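Local coordinates for tail spike protein gp49 (Pseudomonas phage LKA1, PDB 4RU4) that acts as a tailspike lyase that cleaves the O-specific polysaccharide of Pseudomonas, probably as the phage attaches to and enters its host, at residues B[116-121]-B[301-306]; B[132-137]-B[146-151]; B[187-192]-B[307-312]; B[295-300]-B[333-338]. All blocks are in the same frame, centred on the assembly; numbering follows the deposited sequence.

Contact 1 of 4, residues B[116-121]-B[301-306]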
loop_
_atom_site.group_PDB
_atom_site.type_symbol
_atom_site.label_atom_id
_atom_site.label_comp_id
_atom_site.label_asym_id
_atom_site.label_seq_id
_atom_site.Cartn_x
_atom_site.Cartn_y
_atom_site.Cartn_z
ATOM N N GLY B 116 26.180 -14.856 15.601
ATOM C CA GLY B 116 27.162 -15.178 14.577
ATOM C C GLY B 116 28.423 -14.362 14.804
ATOM O O GLY B 116 28.607 -13.789 15.874
ATOM N N SER B 117 29.284 -14.305 13.794
ATOM C CA SER B 117 30.575 -13.653 13.948
ATOM C C SER B 117 30.865 -12.646 12.854
ATOM O O SER B 117 30.427 -12.806 11.716
ATOM C CB SER B 117 31.699 -14.695 13.968
ATOM O OG SER B 117 31.340 -15.784 14.788
ATOM N N LEU B 118 31.619 -11.614 13.215
ATOM C CA LEU B 118 32.163 -10.679 12.241
ATOM C C LEU B 118 33.642 -11.019 12.133
ATOM O O LEU B 118 34.374 -10.918 13.119
ATOM C CB LEU B 118 32.004 -9.238 12.734
ATOM C CG LEU B 118 30.611 -8.614 12.918
ATOM C CD1 LEU B 118 30.710 -7.080 12.894
ATOM C CD2 LEU B 118 29.628 -9.090 11.882
ATOM N N VAL B 119 34.074 -11.434 10.942
ATOM C CA VAL B 119 35.436 -11.897 10.734
ATOM C C VAL B 119 36.136 -10.915 9.820
ATOM O O VAL B 119 35.650 -10.630 8.717
ATOM C CB VAL B 119 35.442 -13.314 10.092
ATOM C CG1 VAL B 119 36.877 -13.789 9.839
ATOM C CG2 VAL B 119 34.698 -14.306 10.995
ATOM N N ALA B 120 37.273 -10.393 10.280
ATOM C CA ALA B 120 37.997 -9.337 9.577
ATOM C C ALA B 120 38.314 -9.749 8.147
ATOM O O ALA B 120 38.754 -10.862 7.922
ATOM C CB ALA B 120 39.307 -8.976 10.325
ATOM N N LEU B 121 38.076 -8.838 7.206
ATOM C CA LEU B 121 38.465 -8.994 5.800
ATOM C C LEU B 121 39.590 -7.996 5.558
ATOM O O LEU B 121 39.782 -7.097 6.374
ATOM C CB LEU B 121 37.273 -8.655 4.883
ATOM C CG LEU B 121 36.176 -9.721 4.751
ATOM C CD1 LEU B 121 34.856 -9.117 4.210
ATOM C CD2 LEU B 121 36.664 -10.857 3.845
ATOM N N ALA B 301 26.866 0.388 20.456
ATOM C CA ALA B 301 28.153 1.001 20.130
ATOM C C ALA B 301 29.239 -0.039 19.864
ATOM O O ALA B 301 30.439 0.268 19.906
ATOM C CB ALA B 301 28.586 1.932 21.263
ATOM N N GLU B 302 28.825 -1.271 19.599
ATOM C CA GLU B 302 29.780 -2.342 19.351
ATOM C C GLU B 302 30.314 -2.293 17.917
ATOM O O GLU B 302 29.750 -1.613 17.054
ATOM C CB GLU B 302 29.127 -3.692 19.658
ATOM C CG GLU B 302 28.755 -3.760 21.131
ATOM C CD GLU B 302 28.094 -5.043 21.534
ATOM O OE1 GLU B 302 28.258 -6.054 20.822
ATOM O OE2 GLU B 302 27.405 -5.036 22.576
ATOM N N VAL B 303 31.395 -3.020 17.672
ATOM C CA VAL B 303 31.945 -3.135 16.318
ATOM C C VAL B 303 30.827 -3.521 15.333
ATOM O O VAL B 303 30.039 -4.436 15.583
ATOM C CB VAL B 303 33.083 -4.168 16.250
ATOM C CG1 VAL B 303 33.475 -4.472 14.773
ATOM C CG2 VAL B 303 34.299 -3.694 17.086
ATOM N N GLY B 304 30.746 -2.784 14.237
ATOM C CA GLY B 304 29.755 -3.048 13.212
ATOM C C GLY B 304 28.433 -2.329 13.404
ATOM O O GLY B 304 27.434 -2.693 12.769
ATOM N N CYS B 305 28.409 -1.308 14.260
ATOM C CA CYS B 305 27.146 -0.630 14.577
ATOM C C CYS B 305 26.731 0.382 13.508
ATOM O O CYS B 305 26.659 1.584 13.772
ATOM C CB CYS B 305 27.182 0.034 15.970
ATOM S SG CYS B 305 28.548 1.195 16.261
ATOM N N VAL B 306 26.393 -0.129 12.333
ATOM C CA VAL B 306 26.134 0.696 11.153
ATOM C C VAL B 306 24.680 1.134 11.084
ATOM O O VAL B 306 23.874 0.669 11.894
ATOM C CB VAL B 306 26.534 -0.068 9.878
ATOM C CG1 VAL B 306 28.041 -0.343 9.927
ATOM C CG2 VAL B 306 25.715 -1.375 9.726
#

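Contact 2 of 4, residues B[132-137]-B[146-151]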
loop_
_atom_site.group_PDB
_atom_site.type_symbol
_atom_site.label_atom_id
_atom_site.label_comp_id
_atom_site.label_asym_id
_atom_site.label_seq_id
_atom_site.Cartn_x
_atom_site.Cartn_y
_atom_site.Cartn_z
ATOM N N LEU B 132 29.186 0.010 -7.172
ATOM C CA LEU B 132 28.915 -1.405 -6.963
ATOM C C LEU B 132 30.195 -2.208 -7.099
ATOM O O LEU B 132 30.158 -3.402 -7.395
ATOM C CB LEU B 132 27.840 -1.943 -7.915
ATOM C CG LEU B 132 26.436 -1.418 -7.638
ATOM C CD1 LEU B 132 26.190 -0.217 -8.546
ATOM C CD2 LEU B 132 25.343 -2.476 -7.807
ATOM N N THR B 133 31.326 -1.542 -6.874
ATOM C CA THR B 133 32.631 -2.190 -6.979
ATOM C C THR B 133 33.547 -1.831 -5.813
ATOM O O THR B 133 33.751 -0.658 -5.500
ATOM C CB THR B 133 33.341 -1.796 -8.281
ATOM O OG1 THR B 133 32.461 -2.038 -9.382
ATOM C CG2 THR B 133 34.611 -2.619 -8.459
ATOM N N ILE B 134 34.119 -2.860 -5.200
ATOM C CA ILE B 134 34.961 -2.696 -4.037
ATOM C C ILE B 134 36.316 -3.340 -4.310
ATOM O O ILE B 134 36.383 -4.505 -4.737
ATOM C CB ILE B 134 34.342 -3.435 -2.803
ATOM C CG1 ILE B 134 32.908 -2.972 -2.535
ATOM C CG2 ILE B 134 35.205 -3.239 -1.579
ATOM C CD1 ILE B 134 32.785 -1.503 -2.186
ATOM N N ASP B 135 37.382 -2.586 -4.040
ATOM C CA ASP B 135 38.752 -3.043 -4.249
ATOM C C ASP B 135 39.459 -3.349 -2.923
ATOM O O ASP B 135 39.795 -2.433 -2.164
ATOM C CB ASP B 135 39.561 -1.978 -5.012
ATOM C CG ASP B 135 39.033 -1.733 -6.413
ATOM O OD1 ASP B 135 38.550 -2.698 -7.054
ATOM O OD2 ASP B 135 39.096 -0.569 -6.873
ATOM N N PHE B 136 39.703 -4.636 -2.667
ATOM C CA PHE B 136 40.340 -5.081 -1.440
ATOM C C PHE B 136 41.853 -5.043 -1.562
ATOM O O PHE B 136 42.406 -5.272 -2.646
ATOM C CB PHE B 136 39.877 -6.496 -1.099
ATOM C CG PHE B 136 38.501 -6.539 -0.483
ATOM C CD1 PHE B 136 37.372 -6.636 -1.282
ATOM C CD2 PHE B 136 38.345 -6.474 0.888
ATOM C CE1 PHE B 136 36.093 -6.686 -0.715
ATOM C CE2 PHE B 136 37.070 -6.510 1.465
ATOM C CZ PHE B 136 35.942 -6.600 0.642
ATOM N N ALA B 137 42.517 -4.747 -0.447
ATOM C CA ALA B 137 43.968 -4.623 -0.425
ATOM C C ALA B 137 44.676 -5.932 -0.747
ATOM O O ALA B 137 45.813 -5.924 -1.200
ATOM C CB ALA B 137 44.431 -4.096 0.924
ATOM N N ASP B 146 27.878 -14.028 -0.524
ATOM C CA ASP B 146 28.398 -13.740 0.814
ATOM C C ASP B 146 27.989 -12.328 1.237
ATOM O O ASP B 146 27.679 -11.489 0.398
ATOM C CB ASP B 146 29.932 -13.873 0.885
ATOM C CG ASP B 146 30.417 -15.326 0.991
ATOM O OD1 ASP B 146 29.604 -16.259 1.158
ATOM O OD2 ASP B 146 31.645 -15.527 0.933
ATOM N N VAL B 147 27.999 -12.074 2.543
ATOM C CA VAL B 147 27.614 -10.761 3.091
ATOM C C VAL B 147 28.727 -10.185 3.933
ATOM O O VAL B 147 29.342 -10.891 4.743
ATOM C CB VAL B 147 26.310 -10.867 3.923
ATOM C CG1 VAL B 147 25.971 -9.543 4.635
ATOM C CG2 VAL B 147 25.169 -11.316 3.007
ATOM N N PHE B 148 29.028 -8.913 3.713
ATOM C CA PHE B 148 30.008 -8.240 4.550
ATOM C C PHE B 148 29.522 -6.871 4.973
ATOM O O PHE B 148 28.609 -6.310 4.356
ATOM C CB PHE B 148 31.396 -8.185 3.883
ATOM C CG PHE B 148 31.460 -7.365 2.595
ATOM C CD1 PHE B 148 31.740 -6.011 2.637
ATOM C CD2 PHE B 148 31.326 -7.983 1.350
ATOM C CE1 PHE B 148 31.848 -5.270 1.485
ATOM C CE2 PHE B 148 31.415 -7.247 0.181
ATOM C CZ PHE B 148 31.687 -5.883 0.247
ATOM N N ILE B 149 30.133 -6.364 6.038
ATOM C CA ILE B 149 29.833 -5.050 6.573
ATOM C C ILE B 149 31.050 -4.147 6.416
ATOM O O ILE B 149 32.166 -4.496 6.829
ATOM C CB ILE B 149 29.539 -5.129 8.085
ATOM C CG1 ILE B 149 28.259 -5.914 8.346
ATOM C CG2 ILE B 149 29.412 -3.698 8.678
ATOM C CD1 ILE B 149 28.080 -6.320 9.823
ATOM N N ILE B 150 30.840 -2.997 5.787
ATOM C CA ILE B 150 31.818 -1.920 5.845
ATOM C C ILE B 150 31.499 -1.129 7.104
ATOM O O ILE B 150 30.342 -0.741 7.303
ATOM C CB ILE B 150 31.655 -1.011 4.624
ATOM C CG1 ILE B 150 31.851 -1.836 3.334
ATOM C CG2 ILE B 150 32.586 0.222 4.720
ATOM C CD1 ILE B 150 31.556 -1.065 2.038
ATOM N N TYR B 151 32.499 -0.893 7.960
ATOM C CA TYR B 151 32.262 -0.221 9.243
ATOM C C TYR B 151 33.256 0.892 9.496
ATOM O O TYR B 151 34.463 0.692 9.368
ATOM C CB TYR B 151 32.361 -1.237 10.379
ATOM C CG TYR B 151 32.350 -0.656 11.777
ATOM C CD1 TYR B 151 31.235 0.039 12.251
ATOM C CD2 TYR B 151 33.430 -0.851 12.641
ATOM C CE1 TYR B 151 31.213 0.572 13.528
ATOM C CE2 TYR B 151 33.413 -0.336 13.940
ATOM C CZ TYR B 151 32.305 0.367 14.374
ATOM O OH TYR B 151 32.269 0.882 15.639
#

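Contact 3 of 4, residues B[187-192]-B[307-312]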
loop_
_atom_site.group_PDB
_atom_site.type_symbol
_atom_site.label_atom_id
_atom_site.label_comp_id
_atom_site.label_asym_id
_atom_site.label_seq_id
_atom_site.Cartn_x
_atom_site.Cartn_y
_atom_site.Cartn_z
ATOM N N LEU B 187 26.036 1.175 -3.179
ATOM C CA LEU B 187 26.322 1.715 -1.851
ATOM C C LEU B 187 25.472 2.947 -1.541
ATOM O O LEU B 187 25.316 3.823 -2.395
ATOM C CB LEU B 187 27.803 2.092 -1.737
ATOM C CG LEU B 187 28.860 0.969 -1.735
ATOM C CD1 LEU B 187 30.236 1.599 -1.672
ATOM C CD2 LEU B 187 28.688 -0.046 -0.561
ATOM N N TYR B 188 24.937 3.012 -0.317
ATOM C CA TYR B 188 24.215 4.193 0.154
ATOM C C TYR B 188 25.167 5.366 0.408
ATOM O O TYR B 188 24.758 6.513 0.325
ATOM C CB TYR B 188 23.497 3.903 1.465
ATOM C CG TYR B 188 22.187 3.161 1.283
ATOM C CD1 TYR B 188 22.158 1.771 1.241
ATOM C CD2 TYR B 188 20.984 3.862 1.151
ATOM C CE1 TYR B 188 20.973 1.075 1.084
ATOM C CE2 TYR B 188 19.769 3.170 1.012
ATOM C CZ TYR B 188 19.790 1.774 0.965
ATOM O OH TYR B 188 18.624 1.070 0.796
ATOM N N ALA B 189 26.425 5.080 0.727
ATOM C CA ALA B 189 27.363 6.136 1.132
ATOM C C ALA B 189 28.761 5.909 0.596
ATOM O O ALA B 189 29.112 4.803 0.151
ATOM C CB ALA B 189 27.408 6.268 2.706
ATOM N N ALA B 190 29.562 6.967 0.679
ATOM C CA ALA B 190 30.950 6.953 0.252
ATOM C C ALA B 190 31.796 6.647 1.475
ATOM O O ALA B 190 31.409 7.007 2.599
ATOM C CB ALA B 190 31.324 8.349 -0.303
ATOM N N TYR B 191 32.944 6.001 1.270
ATOM C CA TYR B 191 33.873 5.660 2.356
ATOM C C TYR B 191 35.313 5.971 1.958
ATOM O O TYR B 191 35.740 5.634 0.838
ATOM C CB TYR B 191 33.762 4.180 2.732
ATOM C CG TYR B 191 32.347 3.846 3.127
ATOM C CD1 TYR B 191 31.859 4.210 4.375
ATOM C CD2 TYR B 191 31.484 3.242 2.218
ATOM C CE1 TYR B 191 30.549 3.950 4.728
ATOM C CE2 TYR B 191 30.156 2.994 2.551
ATOM C CZ TYR B 191 29.691 3.347 3.810
ATOM O OH TYR B 191 28.365 3.104 4.142
ATOM N N ASP B 192 36.033 6.608 2.884
ATOM C CA ASP B 192 37.485 6.803 2.820
ATOM C C ASP B 192 38.102 5.477 3.254
ATOM O O ASP B 192 37.852 5.012 4.374
ATOM C CB ASP B 192 37.876 7.911 3.804
ATOM C CG ASP B 192 39.378 8.230 3.802
ATOM O OD1 ASP B 192 40.198 7.395 3.360
ATOM O OD2 ASP B 192 39.730 9.339 4.266
ATOM N N PRO B 307 24.353 2.060 10.157
ATOM C CA PRO B 307 22.977 2.548 10.090
ATOM C C PRO B 307 21.964 1.462 9.711
ATOM O O PRO B 307 22.288 0.462 9.080
ATOM C CB PRO B 307 23.038 3.605 8.976
ATOM C CG PRO B 307 24.479 4.139 9.077
ATOM C CD PRO B 307 25.246 2.861 9.275
ATOM N N VAL B 308 20.726 1.692 10.102
ATOM C CA VAL B 308 19.672 0.744 9.873
ATOM C C VAL B 308 19.075 1.096 8.513
ATOM O O VAL B 308 18.574 2.217 8.345
ATOM C CB VAL B 308 18.597 0.914 10.961
ATOM C CG1 VAL B 308 17.367 0.059 10.629
ATOM C CG2 VAL B 308 19.182 0.585 12.328
ATOM N N ARG B 309 19.106 0.166 7.553
ATOM C CA ARG B 309 18.666 0.500 6.187
ATOM C C ARG B 309 17.796 -0.553 5.526
ATOM O O ARG B 309 18.036 -1.734 5.698
ATOM C CB ARG B 309 19.881 0.745 5.283
ATOM C CG ARG B 309 20.685 2.003 5.654
ATOM C CD ARG B 309 21.579 2.368 4.487
ATOM N NE ARG B 309 22.371 3.592 4.674
ATOM C CZ ARG B 309 23.579 3.636 5.226
ATOM N NH1 ARG B 309 24.170 2.533 5.700
ATOM N NH2 ARG B 309 24.219 4.795 5.292
ATOM N N ASN B 310 16.834 -0.102 4.718
ATOM C CA ASN B 310 15.907 -0.992 3.992
ATOM C C ASN B 310 15.242 -1.972 4.933
ATOM O O ASN B 310 15.034 -3.135 4.598
ATOM C CB ASN B 310 16.564 -1.734 2.803
ATOM C CG ASN B 310 15.523 -2.405 1.875
ATOM O OD1 ASN B 310 14.441 -1.860 1.638
ATOM N ND2 ASN B 310 15.828 -3.619 1.411
ATOM N N VAL B 311 14.884 -1.489 6.120
ATOM C CA VAL B 311 14.095 -2.303 7.044
ATOM C C VAL B 311 12.653 -1.816 6.955
ATOM O O VAL B 311 12.373 -0.615 7.063
ATOM C CB VAL B 311 14.654 -2.290 8.499
ATOM C CG1 VAL B 311 13.822 -3.212 9.397
ATOM C CG2 VAL B 311 16.154 -2.705 8.517
ATOM N N ARG B 312 11.748 -2.755 6.685
ATOM C CA ARG B 312 10.382 -2.417 6.328
ATOM C C ARG B 312 9.398 -3.056 7.309
ATOM O O ARG B 312 9.395 -4.270 7.468
ATOM C CB ARG B 312 10.109 -2.893 4.893
ATOM C CG ARG B 312 11.194 -2.470 3.922
ATOM C CD ARG B 312 11.113 -0.944 3.665
ATOM N NE ARG B 312 12.150 -0.531 2.721
ATOM C CZ ARG B 312 12.293 0.720 2.271
ATOM N NH1 ARG B 312 11.472 1.681 2.685
ATOM N NH2 ARG B 312 13.252 1.004 1.399
HETATM O O HOH W 1 27.016 4.926 6.026
#

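Contact 4 of 4, residues B[295-300]-B[333-338]. With EDO (1,2-ethanediol), chain U.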
loop_
_atom_site.group_PDB
_atom_site.type_symbol
_atom_site.label_atom_id
_atom_site.label_comp_id
_atom_site.label_asym_id
_atom_site.label_seq_id
_atom_site.Cartn_x
_atom_site.Cartn_y
_atom_site.Cartn_z
ATOM N N ILE B 295 7.665 -1.148 17.949
ATOM C CA ILE B 295 8.767 -1.513 17.073
ATOM C C ILE B 295 9.711 -0.322 17.063
ATOM O O ILE B 295 9.268 0.848 17.098
ATOM C CB ILE B 295 8.288 -1.873 15.645
ATOM C CG1 ILE B 295 7.341 -3.088 15.691
ATOM C CG2 ILE B 295 9.480 -2.113 14.705
ATOM C CD1 ILE B 295 6.890 -3.578 14.280
ATOM N N ALA B 296 11.012 -0.608 17.045
ATOM C CA ALA B 296 12.014 0.444 17.040
ATOM C C ALA B 296 13.168 0.029 16.157
ATOM O O ALA B 296 13.287 -1.143 15.795
ATOM C CB ALA B 296 12.512 0.696 18.443
ATOM N N THR B 297 14.012 0.992 15.798
ATOM C CA THR B 297 15.289 0.677 15.198
ATOM C C THR B 297 16.339 1.514 15.928
ATOM O O THR B 297 16.022 2.570 16.492
ATOM C CB THR B 297 15.302 0.985 13.658
ATOM O OG1 THR B 297 15.183 2.400 13.444
ATOM C CG2 THR B 297 14.138 0.272 12.949
ATOM N N GLY B 298 17.596 1.077 15.919
ATOM C CA GLY B 298 18.623 1.874 16.567
ATOM C C GLY B 298 19.892 1.084 16.491
ATOM O O GLY B 298 20.362 0.801 15.393
ATOM N N GLY B 299 20.409 0.678 17.647
ATOM C CA GLY B 299 21.610 -0.139 17.686
ATOM C C GLY B 299 22.423 0.108 18.951
ATOM O O GLY B 299 21.922 0.672 19.935
ATOM N N ASP B 300 23.681 -0.331 18.940
ATOM C CA ASP B 300 24.534 -0.149 20.114
ATOM C C ASP B 300 25.808 0.520 19.663
ATOM O O ASP B 300 25.836 1.130 18.599
ATOM C CB ASP B 300 24.829 -1.487 20.802
ATOM C CG ASP B 300 25.353 -2.544 19.842
ATOM O OD1 ASP B 300 26.068 -2.190 18.873
ATOM O OD2 ASP B 300 25.043 -3.742 20.054
ATOM N N GLY B 333 17.739 8.062 14.991
ATOM C CA GLY B 333 18.404 8.880 13.982
ATOM C C GLY B 333 19.477 8.226 13.137
ATOM O O GLY B 333 20.076 8.889 12.277
ATOM N N ASN B 334 19.779 6.948 13.381
ATOM C CA ASN B 334 20.673 6.268 12.449
ATOM C C ASN B 334 19.949 5.401 11.415
ATOM O O ASN B 334 20.508 4.416 10.932
ATOM C CB ASN B 334 21.738 5.440 13.197
ATOM C CG ASN B 334 21.141 4.213 13.886
ATOM O OD1 ASN B 334 19.991 4.231 14.305
ATOM N ND2 ASN B 334 21.931 3.142 13.997
ATOM N N ALA B 335 18.699 5.750 11.091
ATOM C CA ALA B 335 17.917 5.010 10.111
ATOM C C ALA B 335 18.024 5.729 8.776
ATOM O O ALA B 335 18.016 6.950 8.742
ATOM C CB ALA B 335 16.429 4.919 10.543
ATOM N N GLU B 336 18.133 4.982 7.680
ATOM C CA GLU B 336 18.019 5.576 6.338
ATOM C C GLU B 336 17.221 4.667 5.428
ATOM O O GLU B 336 17.512 3.470 5.375
ATOM C CB GLU B 336 19.392 5.838 5.721
ATOM C CG GLU B 336 19.337 6.149 4.229
ATOM C CD GLU B 336 20.663 6.628 3.640
ATOM O OE1 GLU B 336 21.735 6.342 4.202
ATOM O OE2 GLU B 336 20.627 7.300 2.593
ATOM N N ASP B 337 16.226 5.207 4.712
ATOM C CA ASP B 337 15.539 4.411 3.699
ATOM C C ASP B 337 14.794 3.279 4.397
ATOM O O ASP B 337 14.953 2.108 4.073
ATOM C CB ASP B 337 16.526 3.842 2.651
ATOM C CG ASP B 337 15.818 3.206 1.455
ATOM O OD1 ASP B 337 14.641 3.544 1.194
ATOM O OD2 ASP B 337 16.440 2.364 0.767
ATOM N N CYS B 338 13.998 3.632 5.395
ATOM C CA CYS B 338 13.173 2.635 6.075
ATOM C C CYS B 338 11.733 3.132 6.084
ATOM O O CYS B 338 11.485 4.317 5.874
ATOM C CB CYS B 338 13.635 2.474 7.516
ATOM S SG CYS B 338 15.247 1.707 7.728
HETATM C C1 EDO U . 19.784 3.338 19.544
HETATM O O1 EDO U . 20.584 4.317 20.209
HETATM C C2 EDO U . 19.255 2.358 20.584
HETATM O O2 EDO U . 18.324 1.463 19.990
HETATM O O HOH W 2 17.393 3.796 13.631
#

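Contact 1 of 4, residues B[116-121]-B[301-306]
L118 sets CG beside its backbone N and anti to its carbonyl carbon (chi1 -65°), while V303 swings CG1 anti to its own N (chi1 169°), which brings L118 CD1 up to V303 CG1. The touching is done almost wholly by one methyl of the leucine. L118 CD1 comes to 3.8 Å from the carbonyl oxygen V303 O, to 4.2 Å from V303 CG1, and to 4.2 Å from G304 CA, so a single methyl rests against both a peptide group and a valine branch. The backbones themselves stay well apart: L118 CA and G304 CA are separated by 8.1 Å. What receives the leucine is a type II turn running from E302 to C305, with G304 in its third place at a positive phi of 89°, a backbone shape suited to glycine. Directly after it, V306 N bonds back to G304 O at 2.8 Å and closes an inverse gamma turn centred on C305. In the fold, this joins two parts: strand 113-120 belongs to the Ig-like region, whereas the turn leaves a coil of the parallel beta-helix of the pectin lyase-like part. The touch is narrow and partly buried: V303 is exposed while G304 is buried. Y199, on strand 197-202, packs against both L118 and V303, and I149 gives the leucine a further apolar neighbour. Just before the turn A301 O takes a hydrogen bond from R166 NH1, and just after it V306 O takes one from N277 ND2.

Contact 2 of 4, residues B[132-137]-B[146-151]
I134 and F136 reach across the interior of the Ig-like domain to F148 and I150, joining two strands that are not neighbours; the CA atoms of I134 and I150 lie 10.4 Å apart, the spacing of beta layers packed through their side chains. The tight part centres on F148, whose CG sits between the backbone N and the carbonyl carbon (chi1 64°), which turns the ring toward I134 and F136. F136 meets it in a T-shaped pair: the edge of F136 points at the face of F148, with centroids 5.8 Å apart and planes at 76°, and F136 CZ is 4.3 Å from F148 CZ. I134 works on the rim of the same ring, its CG1 4.2 Å from F148 CZ near the ring plane. I198, from strand 197-202, packs on F136, F148 and I150. The other side of strand 133-135 is looser and closer to solvent: T133 and D135 alternate with I134, take no part, and are partly exposed, whereas the four touching residues are buried; D135 OD1 makes a weak hydrogen bond to T180 OG1. Toward I150 the packing thins out too, where I134 CD1 and I150 CD1 meet methyl to methyl at 4.4 Å.

Contact 3 of 4, residues B[187-192]-B[307-312]
N310 OD1, on the asparagine whose CB lies 4.0 Å from Y188 OH, is gripped from two sides by R312. The arginine comes side-on, with NE at 2.9 Å from N310 OD1 and NH2 at 3.1 Å from the same oxygen. Both bonds lie close to the guanidinium plane but arrive from opposite faces of the amide, and the NE bond is the straighter (155° against 139°). T344 OG1 of the second subunit also bonds to N310 OD1, so this buried oxygen has several partners, while the phenol of Y188 is held by D337 OD2 and by Y346 OH of that subunit. The main packing is between Y188 and R309, which run antiparallel alongside one another. R309 is stretched out through CD and lays that carbon over the face of the tyrosine ring, 3.4 Å from the ring centroid and 17° off the normal: a CH-pi contact. The charged group itself passes beyond the ring, with Y188 CB over one of its faces and P307 CB over the other. Its edges are used as well: NE forms a salt bridge with E336, NH1 bonds to G168 O, and NH2 gives a bond of 2.9 Å to a water in the guanidinium plane. That water in turn donates to Y191 OH, 2.9 Å away, linking the two segments. N310 has backbone angles of the left-handed helical kind, where the chain bends between strands 308-309 and 312-314, as in the short T2 turns of right-handed parallel beta-helices of the pectate lyase class.

Contact 4 of 4, residues B[295-300]-B[333-338]
The amide of N334 meets the peptide of G298 with its edge. N334 ND2 donates to G298 O at 3.1 Å along a nearly straight line (165°), and the acceptor lies in the amide plane. Seen from the carbonyl, the donor is far above the plane, 63° out of it, so the bond does not use a lone pair direction. The other end of the amide, N334 OD1, is 3.5 Å from G298 CA and also takes a bond of 2.7 Å from a water that lies off the amide plane. V308 packs from that same side of the plane, and Y165 also touches the side chain. N334 reaches this spot because its CG stands between the backbone N and the carbonyl carbon (chi1 70°). The water is shared: T297 OG1 donates to it at 2.6 Å, so this buried bridge runs from threonine to asparagine. The same hydroxyl oxygen lies 4.0 Å from A335 CB, the apolar part of the contact, and has a weak bond with H332 N. Beside G298 and G299 a 1,2-ethanediol molecule, probably from the crystallisation liquor, accepts a weak bond from G299 N through its O2 at 3.2 Å. The backbone pairs T297 with H332 and I295 with D330, directly ahead of 333-338, so the two segments come from successive coils. One side-chain-to-backbone bond and one bridging water carry the contact; strand 296-298 pairs in parallel with 271-276, and 335-336 with 308-309, the mark of a parallel beta-helix of the pectin lyase-like class.

The four contacts run from the Ig-like region into the coils of the beta-helix. Contact 2 lies inside the Ig-like domain, and contact 1 encloses it along the chain; L121 CD1 and F148 CB meet there at 3.6 Å. Contacts 1 and 3 both tie that domain to the helix, through neighbouring pieces, 301-306 and 307-312. Contact 4 lies wholly in the helix, its centre about 11 Å from that of contact 3 and about 22 Å from that of contact 2; V308 N and N334 O, 2.9 Å apart, connect it to contact 3. None lies at the calcium site of G368 and D394, though a sodium ion is about 9 Å from the N334 side chain.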